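Local coordinates for protein epsin-1 (Saccharomyces cerevisiae, PDB 5LOZ) that binds phosphoinositide-rich membranes, probably through this ENTH domain, binds ubiquitin and, as an endocytic adaptor, is required for endocytosis and for actin localization, at residues Trp81-Leu86 against Ser121-Leu126. Residues are numbered along the deposited sequence; the frame is centred on the assembly and turned at random.
Sequences WCRENL and SDDERL
R83, on helix 76-84, reaches across to the start of helix 123-133, where its guanidinium NH2 comes within 4.3 Å of L126 CD2 and 4.4 Å of D123 OD2, both met obliquely. The side chain can span this gap because it is extended from CA to NE (chi2 -159°, chi3 -170°). Opposite charges are thus close without forming a salt bridge: the carboxylate oxygen sits to one side of the guanidinium plane, where none of the N-H bonds is directed, so the pull of D123 is probably a diffuse, long-range one. The firmer partner of R83 is the backbone, for NH1 gives a hydrogen bond to the carbonyl oxygen of L120 at the end of helix 106-121. In the alpha-alpha superhelix of the ENTH domain, the contact joins the end of one helix to the break between two others, with C82 and L86 also packing on L120. Just past that break, D122 is the N-cap of helix 123-133: its OD1 takes the backbone N-H of R125 over 3.2 Å, from above the carboxylate plane. Its OD2 forms a salt bridge with NH1 of the same R125, 2.6 Å away on the anti side, so one residue grips both oxygens and restrains the carboxylate's rotation. On the other segment, N85, the first residue past the helix, folds its amide back, ND2 bonding to W81 O at 3.2 Å from above the carbonyl plane, while the N85 backbone N-H reaches the same oxygen. N85 ND2 also lies 3.2 Å above the plane of the W81 indole, shifted toward the ring's rim, and the indole packs on F39 and M43 of helix 36-50.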
loop_
_atom_site.group_PDB
_atom_site.type_symbol
_atom_site.label_atom_id
_atom_site.label_comp_id
_atom_site.label_asym_id
_atom_site.label_seq_id
_atom_site.Cartn_x
_atom_site.Cartn_y
_atom_site.Cartn_z
ATOM N N TRP A 81 0.694 10.925 -4.453
ATOM C CA TRP A 81 0.764 9.820 -5.374
ATOM C C TRP A 81 -0.610 9.085 -5.474
ATOM O O TRP A 81 -1.123 8.889 -6.566
ATOM C CB TRP A 81 1.842 8.846 -4.969
ATOM C CG TRP A 81 2.016 7.706 -5.905
ATOM C CD1 TRP A 81 2.851 7.659 -6.995
ATOM C CD2 TRP A 81 1.347 6.438 -5.862
ATOM N NE1 TRP A 81 2.740 6.443 -7.622
ATOM C CE2 TRP A 81 1.823 5.675 -6.956
ATOM C CE3 TRP A 81 0.372 5.880 -5.025
ATOM C CZ2 TRP A 81 1.374 4.367 -7.214
ATOM C CZ3 TRP A 81 -0.080 4.569 -5.289
ATOM C CH2 TRP A 81 0.429 3.839 -6.362
ATOM N N CYS A 82 -1.175 8.693 -4.332
ATOM C CA CYS A 82 -2.479 8.077 -4.275
ATOM C C CYS A 82 -3.534 8.844 -5.053
ATOM O O CYS A 82 -4.339 8.233 -5.755
ATOM C CB CYS A 82 -2.961 7.908 -2.830
ATOM S SG CYS A 82 -2.193 6.613 -1.965
ATOM N N ARG A 83 -3.586 10.173 -4.886
ATOM C CA ARG A 83 -4.604 10.957 -5.583
ATOM C C ARG A 83 -4.369 10.961 -7.090
ATOM O O ARG A 83 -5.316 10.851 -7.882
ATOM C CB ARG A 83 -4.713 12.376 -5.034
ATOM C CG ARG A 83 -5.047 12.418 -3.574
ATOM C CD ARG A 83 -5.635 13.764 -3.175
ATOM N NE ARG A 83 -5.736 13.848 -1.707
ATOM C CZ ARG A 83 -6.677 13.253 -0.984
ATOM N NH1 ARG A 83 -7.646 12.561 -1.575
ATOM N NH2 ARG A 83 -6.668 13.372 0.336
ATOM N N GLU A 84 -3.113 11.020 -7.505
ATOM C CA GLU A 84 -2.802 10.920 -8.925
ATOM C C GLU A 84 -3.062 9.532 -9.492
ATOM O O GLU A 84 -3.367 9.393 -10.675
ATOM C CB GLU A 84 -1.333 11.319 -9.208
ATOM C CG GLU A 84 -1.117 12.774 -9.433
ATOM C CD GLU A 84 -1.950 13.302 -10.586
ATOM O OE1 GLU A 84 -1.675 12.962 -11.750
ATOM O OE2 GLU A 84 -2.914 14.038 -10.323
ATOM N N ASN A 85 -2.940 8.493 -8.669
ATOM C CA ASN A 85 -3.141 7.116 -9.146
ATOM C C ASN A 85 -4.342 6.428 -8.490
ATOM O O ASN A 85 -4.291 5.240 -8.198
ATOM C CB ASN A 85 -1.894 6.313 -8.854
ATOM C CG ASN A 85 -0.734 6.720 -9.724
ATOM O OD1 ASN A 85 -0.640 6.299 -10.884
ATOM N ND2 ASN A 85 0.150 7.550 -9.186
ATOM N N LEU A 86 -5.411 7.186 -8.224
ATOM C CA LEU A 86 -6.522 6.647 -7.433
ATOM C C LEU A 86 -7.274 5.529 -8.184
ATOM O O LEU A 86 -7.910 4.681 -7.552
ATOM C CB LEU A 86 -7.500 7.759 -7.074
ATOM C CG LEU A 86 -8.122 7.862 -5.671
ATOM C CD1 LEU A 86 -9.552 8.449 -5.803
ATOM C CD2 LEU A 86 -8.113 6.587 -4.897
ATOM N N SER A 121 -10.953 10.188 1.091
ATOM C CA SER A 121 -12.087 11.102 0.972
ATOM C C SER A 121 -12.322 11.903 2.245
ATOM O O SER A 121 -12.948 12.971 2.211
ATOM C CB SER A 121 -13.364 10.362 0.571
ATOM O OG SER A 121 -13.318 9.931 -0.795
ATOM N N ASP A 122 -11.815 11.404 3.371
ATOM C CA ASP A 122 -12.077 11.969 4.673
ATOM C C ASP A 122 -10.908 12.822 5.127
ATOM O O ASP A 122 -10.111 12.413 5.998
ATOM C CB ASP A 122 -12.386 10.826 5.662
ATOM C CG ASP A 122 -13.018 11.321 6.990
ATOM O OD1 ASP A 122 -12.963 12.523 7.316
ATOM O OD2 ASP A 122 -13.540 10.478 7.727
ATOM N N ASP A 123 -10.805 14.031 4.554
ATOM C CA ASP A 123 -9.677 14.903 4.858
ATOM C C ASP A 123 -9.574 15.204 6.357
ATOM O O ASP A 123 -8.490 15.300 6.909
ATOM C CB ASP A 123 -9.776 16.246 4.105
ATOM C CG ASP A 123 -9.684 16.078 2.611
ATOM O OD1 ASP A 123 -10.441 15.269 2.052
ATOM O OD2 ASP A 123 -8.908 16.787 2.015
ATOM N N GLU A 124 -10.707 15.369 7.018
ATOM C CA GLU A 124 -10.627 15.633 8.444
ATOM C C GLU A 124 -9.873 14.513 9.116
ATOM O O GLU A 124 -8.958 14.744 9.893
ATOM C CB GLU A 124 -12.020 15.772 9.059
ATOM C CG GLU A 124 -12.653 17.149 8.936
ATOM C CD GLU A 124 -13.852 17.350 9.903
ATOM O OE1 GLU A 124 -14.172 16.436 10.701
ATOM O OE2 GLU A 124 -14.461 18.437 9.876
ATOM N N ARG A 125 -10.294 13.280 8.840
ATOM C CA ARG A 125 -9.700 12.117 9.481
ATOM C C ARG A 125 -8.222 11.947 9.101
ATOM O O ARG A 125 -7.384 11.721 9.990
ATOM C CB ARG A 125 -10.485 10.861 9.138
ATOM C CG ARG A 125 -10.111 9.611 9.951
ATOM C CD ARG A 125 -11.254 8.578 9.893
ATOM N NE ARG A 125 -11.008 7.484 8.960
ATOM C CZ ARG A 125 -11.736 7.253 7.869
ATOM N NH1 ARG A 125 -12.768 8.021 7.550
ATOM N NH2 ARG A 125 -11.430 6.250 7.080
ATOM N N LEU A 126 -7.892 12.077 7.823
ATOM C CA LEU A 126 -6.505 11.828 7.385
ATOM C C LEU A 126 -5.584 12.915 7.963
ATOM O O LEU A 126 -4.462 12.635 8.285
ATOM C CB LEU A 126 -6.380 11.833 5.881
ATOM C CG LEU A 126 -4.993 11.445 5.307
ATOM C CD1 LEU A 126 -4.421 10.178 5.895
ATOM C CD2 LEU A 126 -5.048 11.325 3.793
#